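PDB 6XSO: cellulase from Uncultured bacterium, which probably hydrolyses internal beta-1,4-glycosidic bonds of cellulose and related plant polysaccharides such as xylan, as a broad-specificity family 5 endoglucanase. Local coordinates for residues P65-M70 with G351-A356; Q87-N92 with E151-Q156; A98-V103 with A158-D163. All blocks are in the same frame, centred on the assembly; numbering follows the deposited sequence.

Contact 1: residues P65-M70 with G351-A356; sequences PELFKM and GLSDGA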
loop_
_atom_site.group_PDB
_atom_site.type_symbol
_atom_site.label_atom_id
_atom_site.label_comp_id
_atom_site.label_asym_id
_atom_site.label_seq_id
_atom_site.Cartn_x
_atom_site.Cartn_y
_atom_site.Cartn_z
ATOM N N PRO A 65 -7.437 5.654 -18.833
ATOM C CA PRO A 65 -7.268 4.192 -18.833
ATOM C C PRO A 65 -6.070 3.714 -19.628
ATOM O O PRO A 65 -5.533 2.639 -19.332
ATOM C CB PRO A 65 -8.600 3.675 -19.402
ATOM C CG PRO A 65 -9.192 4.837 -20.132
ATOM C CD PRO A 65 -8.761 6.055 -19.352
ATOM N N GLU A 66 -5.630 4.486 -20.618
ATOM C CA GLU A 66 -4.537 4.043 -21.472
ATOM C C GLU A 66 -3.251 3.847 -20.683
ATOM O O GLU A 66 -2.441 2.974 -21.025
ATOM C CB GLU A 66 -4.353 5.059 -22.593
ATOM C CG GLU A 66 -5.459 5.045 -23.638
ATOM C CD GLU A 66 -6.820 5.585 -23.187
ATOM O OE1 GLU A 66 -6.910 6.485 -22.302
ATOM O OE2 GLU A 66 -7.817 5.098 -23.763
ATOM N N LEU A 67 -3.036 4.651 -19.642
ATOM C CA LEU A 67 -1.869 4.469 -18.787
ATOM C C LEU A 67 -1.726 3.019 -18.336
ATOM O O LEU A 67 -0.618 2.478 -18.291
ATOM C CB LEU A 67 -1.976 5.377 -17.557
ATOM C CG LEU A 67 -0.926 5.200 -16.468
ATOM C CD1 LEU A 67 0.474 5.546 -16.956
ATOM C CD2 LEU A 67 -1.325 6.073 -15.241
ATOM N N PHE A 68 -2.830 2.375 -17.970
ATOM C CA PHE A 68 -2.743 1.023 -17.431
ATOM C C PHE A 68 -2.595 -0.023 -18.527
ATOM O O PHE A 68 -1.974 -1.063 -18.283
ATOM C CB PHE A 68 -3.904 0.773 -16.477
ATOM C CG PHE A 68 -3.915 1.735 -15.313
ATOM C CD1 PHE A 68 -2.846 1.787 -14.430
ATOM C CD2 PHE A 68 -4.945 2.638 -15.160
ATOM C CE1 PHE A 68 -2.844 2.691 -13.378
ATOM C CE2 PHE A 68 -4.941 3.544 -14.109
ATOM C CZ PHE A 68 -3.891 3.569 -13.230
ATOM N N LYS A 69 -3.143 0.228 -19.717
ATOM C CA LYS A 69 -2.815 -0.605 -20.875
ATOM C C LYS A 69 -1.313 -0.620 -21.092
ATOM O O LYS A 69 -0.714 -1.683 -21.303
ATOM C CB LYS A 69 -3.540 -0.075 -22.106
ATOM C CG LYS A 69 -3.269 -0.842 -23.422
ATOM C CD LYS A 69 -4.073 -0.234 -24.591
ATOM C CE LYS A 69 -3.846 -0.975 -25.917
ATOM N NZ LYS A 69 -2.435 -0.816 -26.333
ATOM N N MET A 70 -0.681 0.548 -20.998
ATOM C CA MET A 70 0.766 0.638 -21.177
ATOM C C MET A 70 1.507 -0.131 -20.088
ATOM O O MET A 70 2.457 -0.873 -20.374
ATOM C CB MET A 70 1.187 2.113 -21.169
ATOM C CG MET A 70 2.661 2.322 -21.479
ATOM S SD MET A 70 3.141 4.059 -21.398
ATOM C CE MET A 70 3.173 4.339 -19.636
ATOM N N GLY A 351 7.591 7.316 -10.182
ATOM C CA GLY A 351 8.495 7.234 -11.300
ATOM C C GLY A 351 7.779 6.548 -12.442
ATOM O O GLY A 351 6.543 6.539 -12.505
ATOM N N LEU A 352 8.572 5.975 -13.338
ATOM C CA LEU A 352 8.160 5.177 -14.490
ATOM C C LEU A 352 7.371 5.983 -15.511
ATOM O O LEU A 352 7.856 6.182 -16.629
ATOM C CB LEU A 352 7.414 3.905 -14.098
ATOM C CG LEU A 352 8.097 2.992 -13.078
ATOM C CD1 LEU A 352 7.408 1.625 -13.097
ATOM C CD2 LEU A 352 9.597 2.828 -13.258
ATOM N N SER A 353 6.142 6.383 -15.171
ATOM C CA SER A 353 5.323 7.277 -15.992
ATOM C C SER A 353 4.743 8.316 -15.046
ATOM O O SER A 353 3.896 7.992 -14.204
ATOM C CB SER A 353 4.213 6.515 -16.714
ATOM O OG SER A 353 3.482 7.387 -17.577
ATOM N N ASP A 354 5.217 9.553 -15.167
ATOM C CA ASP A 354 4.978 10.570 -14.156
ATOM C C ASP A 354 4.489 11.849 -14.803
ATOM O O ASP A 354 4.950 12.234 -15.882
ATOM C CB ASP A 354 6.268 10.897 -13.394
ATOM C CG ASP A 354 6.025 11.806 -12.215
ATOM O OD1 ASP A 354 5.419 11.325 -11.236
ATOM O OD2 ASP A 354 6.424 12.994 -12.255
ATOM N N GLY A 355 3.586 12.532 -14.120
ATOM C CA GLY A 355 3.183 13.834 -14.596
ATOM C C GLY A 355 2.529 13.734 -15.955
ATOM O O GLY A 355 1.780 12.797 -16.239
ATOM N N ALA A 356 2.823 14.712 -16.818
ATOM C CA ALA A 356 2.194 14.755 -18.132
ATOM C C ALA A 356 2.511 13.521 -18.967
ATOM O O ALA A 356 1.796 13.246 -19.939
ATOM C CB ALA A 356 2.630 16.017 -18.869
#
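This contact belongs to the (beta/alpha)8 TIM barrel of glycoside hydrolase family 5. It joins Leu67 and Met70, on helix 66-73 between the first and second barrel strands, to Ser353 in the loop that follows the last strand, 345-349. Strands 31-34 and 345-349 are neighbours, so the contact lies beside the seam where the barrel closes. It is small and buried. The two segments come closest at Leu67 and Ser353, whose CA atoms are 8.2 Å apart. Leu67 and Met70 are three residues apart, and both project from the helix toward the loop. Ser353 points back at them. Its CB and OG are the atoms that the two longer side chains reach. Leu67 uses one branch of its fork: CD1 lies 3.6 Å from Ser353 OG. Its other branch, CD2, packs instead over a face of the Phe68 ring, near the rim. Met70 extends through CG and SD, then bends at the last torsion (chi3 75°), which brings the methyl CE beside the serine. The contacts are van der Waals only, and no hydrogen bond crosses between the two segments. The hydroxyl is nevertheless satisfied, because Ser353 OG is hydrogen-bonded to the backbone O of Ser362 in the same long loop. The loop is held further by Gln60, which is hydrogen-bonded to Gly355 N and Asp354 OD1. Leu67 also touches Trp33 on strand 31-34, which links the helix to the barrel wall. Ser353 carries its OG anti to the backbone N (chi1 -176°), and this directs the group at the helix. Met70 CE stands 3.8 Å from Ser353 CB, much as Leu67 CD1 does at 3.9 Å from the same Ser353 CB.

Contact 2: residues Q87-N92 with E151-Q156; sequences QEMDAN and EYLWRQ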
loop_
_atom_site.group_PDB
_atom_site.type_symbol
_atom_site.label_atom_id
_atom_site.label_comp_id
_atom_site.label_asym_id
_atom_site.label_seq_id
_atom_site.Cartn_x
_atom_site.Cartn_y
_atom_site.Cartn_z
ATOM N N GLN A 87 -10.620 14.653 3.012
ATOM C CA GLN A 87 -11.170 15.833 2.353
ATOM C C GLN A 87 -12.398 15.500 1.520
ATOM O O GLN A 87 -12.923 16.381 0.822
ATOM C CB GLN A 87 -10.115 16.529 1.494
ATOM C CG GLN A 87 -8.828 16.828 2.269
ATOM C CD GLN A 87 -7.957 17.866 1.599
ATOM O OE1 GLN A 87 -7.070 17.526 0.819
ATOM N NE2 GLN A 87 -8.220 19.145 1.884
ATOM N N GLU A 88 -12.857 14.249 1.592
ATOM C CA GLU A 88 -14.017 13.770 0.852
ATOM C C GLU A 88 -15.091 13.219 1.781
ATOM O O GLU A 88 -16.030 12.570 1.311
ATOM C CB GLU A 88 -13.583 12.721 -0.187
ATOM C CG GLU A 88 -12.546 13.207 -1.198
ATOM C CD GLU A 88 -13.043 14.322 -2.130
ATOM O OE1 GLU A 88 -14.259 14.594 -2.217
ATOM O OE2 GLU A 88 -12.192 14.938 -2.799
ATOM N N MET A 89 -14.986 13.491 3.080
ATOM C CA MET A 89 -15.883 12.980 4.102
ATOM C C MET A 89 -16.569 14.147 4.794
ATOM O O MET A 89 -15.938 15.169 5.076
ATOM C CB MET A 89 -15.092 12.202 5.157
ATOM C CG MET A 89 -14.494 10.906 4.644
ATOM S SD MET A 89 -13.191 10.196 5.671
ATOM C CE MET A 89 -14.120 9.765 7.137
ATOM N N ASP A 90 -17.860 13.994 5.066
ATOM C CA ASP A 90 -18.618 15.018 5.780
ATOM C C ASP A 90 -18.434 14.836 7.284
ATOM O O ASP A 90 -17.642 14.011 7.747
ATOM C CB ASP A 90 -20.061 15.042 5.268
ATOM C CG ASP A 90 -20.923 13.901 5.806
ATOM O OD1 ASP A 90 -20.438 13.076 6.613
ATOM O OD2 ASP A 90 -22.113 13.844 5.400
ATOM N N ALA A 91 -19.174 15.641 8.067
ATOM C CA ALA A 91 -19.005 15.636 9.518
ATOM C C ALA A 91 -19.308 14.268 10.106
ATOM O O ALA A 91 -18.753 13.902 11.146
ATOM C CB ALA A 91 -19.903 16.699 10.156
ATOM N N ASN A 92 -20.163 13.494 9.449
ATOM C CA ASN A 92 -20.510 12.159 9.908
ATOM C C ASN A 92 -19.587 11.074 9.382
ATOM O O ASN A 92 -19.740 9.913 9.775
ATOM C CB ASN A 92 -21.944 11.835 9.482
ATOM C CG ASN A 92 -22.950 12.795 10.069
ATOM O OD1 ASN A 92 -22.887 13.133 11.252
ATOM N ND2 ASN A 92 -23.885 13.253 9.242
ATOM N N GLU A 151 -14.488 2.419 10.998
ATOM C CA GLU A 151 -15.326 1.305 10.562
ATOM C C GLU A 151 -16.371 1.763 9.547
ATOM O O GLU A 151 -16.620 1.065 8.559
ATOM C CB GLU A 151 -15.964 0.594 11.764
ATOM C CG GLU A 151 -14.944 -0.167 12.609
ATOM C CD GLU A 151 -15.547 -1.067 13.683
ATOM O OE1 GLU A 151 -16.765 -1.325 13.675
ATOM O OE2 GLU A 151 -14.775 -1.536 14.553
ATOM N N TYR A 152 -16.988 2.933 9.762
ATOM C CA TYR A 152 -17.981 3.423 8.802
ATOM C C TYR A 152 -17.349 3.700 7.445
ATOM O O TYR A 152 -17.945 3.397 6.397
ATOM C CB TYR A 152 -18.674 4.671 9.366
ATOM C CG TYR A 152 -19.698 5.364 8.482
ATOM C CD1 TYR A 152 -19.807 6.737 8.502
ATOM C CD2 TYR A 152 -20.547 4.648 7.648
ATOM C CE1 TYR A 152 -20.734 7.395 7.728
ATOM C CE2 TYR A 152 -21.486 5.302 6.855
ATOM C CZ TYR A 152 -21.562 6.673 6.893
ATOM O OH TYR A 152 -22.517 7.341 6.123
ATOM N N LEU A 153 -16.148 4.280 7.439
ATOM C CA LEU A 153 -15.440 4.490 6.176
ATOM C C LEU A 153 -15.223 3.175 5.436
ATOM O O LEU A 153 -15.490 3.082 4.230
ATOM C CB LEU A 153 -14.122 5.210 6.433
ATOM C CG LEU A 153 -13.183 5.405 5.249
ATOM C CD1 LEU A 153 -13.883 6.159 4.150
ATOM C CD2 LEU A 153 -11.923 6.134 5.706
ATOM N N TRP A 154 -14.739 2.143 6.135
ATOM C CA TRP A 154 -14.505 0.865 5.471
ATOM C C TRP A 154 -15.798 0.177 5.066
ATOM O O TRP A 154 -15.832 -0.483 4.019
ATOM C CB TRP A 154 -13.577 -0.037 6.282
ATOM C CG TRP A 154 -12.181 0.206 5.858
ATOM C CD1 TRP A 154 -11.171 0.745 6.597
ATOM C CD2 TRP A 154 -11.646 -0.038 4.552
ATOM N NE1 TRP A 154 -10.030 0.839 5.832
ATOM C CE2 TRP A 154 -10.309 0.378 4.569
ATOM C CE3 TRP A 154 -12.193 -0.540 3.356
ATOM C CZ2 TRP A 154 -9.493 0.280 3.456
ATOM C CZ3 TRP A 154 -11.369 -0.652 2.251
ATOM C CH2 TRP A 154 -10.040 -0.228 2.312
ATOM N N ARG A 155 -16.883 0.332 5.838
ATOM C CA ARG A 155 -18.153 -0.213 5.369
ATOM C C ARG A 155 -18.547 0.428 4.042
ATOM O O ARG A 155 -19.036 -0.251 3.133
ATOM C CB ARG A 155 -19.256 -0.030 6.410
ATOM C CG ARG A 155 -19.128 -0.970 7.605
ATOM C CD ARG A 155 -20.407 -1.064 8.458
ATOM N NE ARG A 155 -20.937 0.241 8.851
ATOM C CZ ARG A 155 -20.530 0.915 9.922
ATOM N NH1 ARG A 155 -19.602 0.405 10.714
ATOM N NH2 ARG A 155 -21.062 2.100 10.204
ATOM N N GLN A 156 -18.337 1.738 3.912
ATOM C CA GLN A 156 -18.720 2.426 2.679
ATOM C C GLN A 156 -17.876 1.962 1.502
ATOM O O GLN A 156 -18.402 1.707 0.410
ATOM C CB GLN A 156 -18.547 3.935 2.846
ATOM C CG GLN A 156 -19.513 4.605 3.795
ATOM C CD GLN A 156 -19.135 6.051 4.026
ATOM O OE1 GLN A 156 -19.369 6.903 3.167
ATOM N NE2 GLN A 156 -18.534 6.335 5.189
#
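The loop 87-92, with no regular structure, runs past one turn of helix 140-161, and the CA atoms of Met89 and Leu153 come within 8.8 Å. Both belong to the TIM barrel: the loop follows strand 78-81, and the helix packs outside the barrel. Two separate touches carry the contact. In the first, Met89 points at the helix and its SD meets Leu153 CD2 at 4.3 Å, a loose apolar touch. A bound di(hydroxyethyl)ether also lies about 4 Å from the Met89 side chain. In the second, the backbone O of Asn92 comes up to the edge of the Tyr152 ring, in its plane. The ring atoms nearest to Asn92 O are CD1 and CE1 of Tyr152. One face of this ring is covered by Gln156 NE2, 3.3 Å above its centre. That amide also makes a weak hydrogen bond to Tyr152 O and a further one to Gly93 O, while Gln156 OE1 accepts from Val95 N. Gln156 thus ties the helix to the residues just after the loop segment. Tyr152 CG lies anti to the backbone N (chi1 177°), which carries the ring out to the loop, where Asn92 O is 3.4 Å from Tyr152 CE1.

Contact 3: residues A98-V103 with A158-D163; sequences AWMKRV and AEAFKD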
loop_
_atom_site.group_PDB
_atom_site.type_symbol
_atom_site.label_atom_id
_atom_site.label_comp_id
_atom_site.label_asym_id
_atom_site.label_seq_id
_atom_site.Cartn_x
_atom_site.Cartn_y
_atom_site.Cartn_z
ATOM N N ALA A 98 -19.644 11.648 -5.550
ATOM C CA ALA A 98 -18.786 11.964 -6.694
ATOM C C ALA A 98 -17.381 11.410 -6.495
ATOM O O ALA A 98 -16.746 10.935 -7.449
ATOM C CB ALA A 98 -18.734 13.478 -6.913
ATOM N N TRP A 99 -16.871 11.470 -5.262
ATOM C CA TRP A 99 -15.525 10.976 -5.017
ATOM C C TRP A 99 -15.475 9.458 -5.129
ATOM O O TRP A 99 -14.568 8.900 -5.765
ATOM C CB TRP A 99 -15.012 11.427 -3.642
ATOM C CG TRP A 99 -13.599 10.924 -3.425
ATOM C CD1 TRP A 99 -13.177 9.986 -2.525
ATOM C CD2 TRP A 99 -12.444 11.290 -4.195
ATOM N NE1 TRP A 99 -11.823 9.764 -2.670
ATOM C CE2 TRP A 99 -11.349 10.549 -3.690
ATOM C CE3 TRP A 99 -12.224 12.187 -5.245
ATOM C CZ2 TRP A 99 -10.058 10.673 -4.207
ATOM C CZ3 TRP A 99 -10.934 12.310 -5.757
ATOM C CH2 TRP A 99 -9.873 11.556 -5.237
ATOM N N MET A 100 -16.461 8.771 -4.551
ATOM C CA MET A 100 -16.470 7.317 -4.633
ATOM C C MET A 100 -16.588 6.868 -6.084
ATOM O O MET A 100 -15.949 5.897 -6.490
ATOM C CB MET A 100 -17.612 6.752 -3.782
ATOM C CG MET A 100 -17.475 5.228 -3.546
ATOM S SD MET A 100 -16.085 4.704 -2.500
ATOM C CE MET A 100 -16.788 5.035 -0.881
ATOM N N LYS A 101 -17.413 7.565 -6.867
ATOM C CA LYS A 101 -17.525 7.277 -8.294
ATOM C C LYS A 101 -16.189 7.426 -9.003
ATOM O O LYS A 101 -15.855 6.624 -9.887
ATOM C CB LYS A 101 -18.552 8.228 -8.886
ATOM C CG LYS A 101 -18.823 8.059 -10.365
ATOM C CD LYS A 101 -20.040 8.889 -10.795
ATOM C CE LYS A 101 -20.301 8.792 -12.292
ATOM N NZ LYS A 101 -21.505 9.594 -12.675
ATOM N N ARG A 102 -15.403 8.440 -8.641
ATOM C CA ARG A 102 -14.116 8.629 -9.311
ATOM C C ARG A 102 -13.138 7.515 -8.947
ATOM O O ARG A 102 -12.432 6.991 -9.816
ATOM C CB ARG A 102 -13.511 9.998 -8.994
ATOM C CG ARG A 102 -12.129 10.225 -9.615
ATOM C CD ARG A 102 -12.184 10.101 -11.120
ATOM N NE ARG A 102 -10.849 10.156 -11.693
ATOM C CZ ARG A 102 -10.534 9.691 -12.897
ATOM N NH1 ARG A 102 -11.463 9.132 -13.658
ATOM N NH2 ARG A 102 -9.292 9.787 -13.337
ATOM N N VAL A 103 -13.057 7.167 -7.657
ATOM C CA VAL A 103 -12.203 6.060 -7.237
ATOM C C VAL A 103 -12.575 4.807 -8.012
ATOM O O VAL A 103 -11.706 4.078 -8.506
ATOM C CB VAL A 103 -12.314 5.838 -5.718
ATOM C CG1 VAL A 103 -11.463 4.634 -5.322
ATOM C CG2 VAL A 103 -11.881 7.084 -4.943
ATOM N N ALA A 158 -16.189 -0.864 1.259
ATOM C CA ALA A 158 -16.517 -2.264 1.015
ATOM C C ALA A 158 -17.833 -2.416 0.261
ATOM O O ALA A 158 -17.928 -3.224 -0.679
ATOM C CB ALA A 158 -16.539 -3.022 2.342
ATOM N N GLU A 159 -18.857 -1.648 0.641
ATOM C CA GLU A 159 -20.125 -1.716 -0.080
ATOM C C GLU A 159 -19.958 -1.304 -1.532
ATOM O O GLU A 159 -20.534 -1.927 -2.433
ATOM C CB GLU A 159 -21.153 -0.808 0.599
ATOM C CG GLU A 159 -21.650 -1.299 1.925
ATOM C CD GLU A 159 -22.542 -2.527 1.814
ATOM O OE1 GLU A 159 -22.880 -2.904 0.678
ATOM O OE2 GLU A 159 -22.885 -3.100 2.872
ATOM N N ALA A 160 -19.199 -0.235 -1.785
ATOM C CA ALA A 160 -19.067 0.258 -3.152
ATOM C C ALA A 160 -18.421 -0.789 -4.053
ATOM O O ALA A 160 -18.808 -0.944 -5.221
ATOM C CB ALA A 160 -18.259 1.555 -3.162
ATOM N N PHE A 161 -17.450 -1.528 -3.524
ATOM C CA PHE A 161 -16.650 -2.479 -4.292
ATOM C C PHE A 161 -17.049 -3.929 -4.053
ATOM O O PHE A 161 -16.352 -4.832 -4.534
ATOM C CB PHE A 161 -15.158 -2.220 -4.038
ATOM C CG PHE A 161 -14.690 -0.915 -4.624
ATOM C CD1 PHE A 161 -14.257 -0.855 -5.930
ATOM C CD2 PHE A 161 -14.722 0.257 -3.879
ATOM C CE1 PHE A 161 -13.863 0.346 -6.499
ATOM C CE2 PHE A 161 -14.319 1.458 -4.432
ATOM C CZ PHE A 161 -13.906 1.508 -5.756
ATOM N N LYS A 162 -18.203 -4.163 -3.412
ATOM C CA LYS A 162 -18.589 -5.510 -2.999
ATOM C C LYS A 162 -18.678 -6.487 -4.169
ATOM O O LYS A 162 -18.292 -7.652 -4.024
ATOM C CB LYS A 162 -19.910 -5.458 -2.224
ATOM C CG LYS A 162 -20.447 -6.822 -1.784
ATOM C CD LYS A 162 -21.586 -6.707 -0.740
ATOM C CE LYS A 162 -22.734 -5.860 -1.228
ATOM N NZ LYS A 162 -23.732 -5.601 -0.131
ATOM N N ASP A 163 -19.189 -6.045 -5.330
ATOM C CA ASP A 163 -19.467 -6.950 -6.449
ATOM C C ASP A 163 -18.246 -7.237 -7.320
ATOM O O ASP A 163 -18.359 -8.010 -8.277
ATOM C CB ASP A 163 -20.614 -6.381 -7.330
ATOM C CG ASP A 163 -21.243 -7.428 -8.271
ATOM O OD1 ASP A 163 -21.487 -8.567 -7.811
ATOM O OD2 ASP A 163 -21.560 -7.116 -9.457
#
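Helix 97-111 meets the C-terminal end of helix 140-161 here, the two segments inclined to each other and closest at Met100 and Ala160, whose CA atoms are 7.7 Å apart. They follow the second and third strands of the TIM barrel and are neighbours in its outer layer of helices. The contact is apolar, and no hydrogen bond crosses it. Val103 points at the other helix, and Met100, about one turn earlier, bends its chain toward it. The small Ala160 lets the methionine lie close: Met100 CG is 3.8 Å from Ala160 CB. The bends of Met100 are at chi2 (68°) and again at chi3, and SD reaches both Ala160 and the ring of Phe161. This is a Met-aromatic contact. SD of Met100 is 5.5 Å from the centre of the Phe161 ring and 73° off its normal, an oblique approach. Its nearest ring atom is CE2. Phe161 also touches Phe170 on strand 168-171, so this residue joins the helix pair to the barrel wall. Lys104 and Val107 of helix 97-111 add to its surroundings. The side chains of Val103 and Phe161 cross at about a right angle, with Val103 CG1 4.0 Å from Phe161 CZ.

Overall arrangement
From the N terminus, the chain passes through residues 65-70, then 87-92, 98-103, 151-156, 158-163 and finally 351-356. Contact 1 closes the longest loop, which encloses both other contacts and spans most of the barrel. Contacts 2 and 3 each close a much shorter loop holding strand 116-119, and cross because their segments alternate. They share helix 140-161 and touch directly, with Glu88 CG 3.4 Å from Trp99 CG. Together they tie this helix to the loop after strand 78-81 and to the following helix, 97-111. Contact 1 instead joins helix 66-73 to the loop after the last strand. Its centre lies about 22 Å from that of contact 3 and 29 Å from that of contact 2.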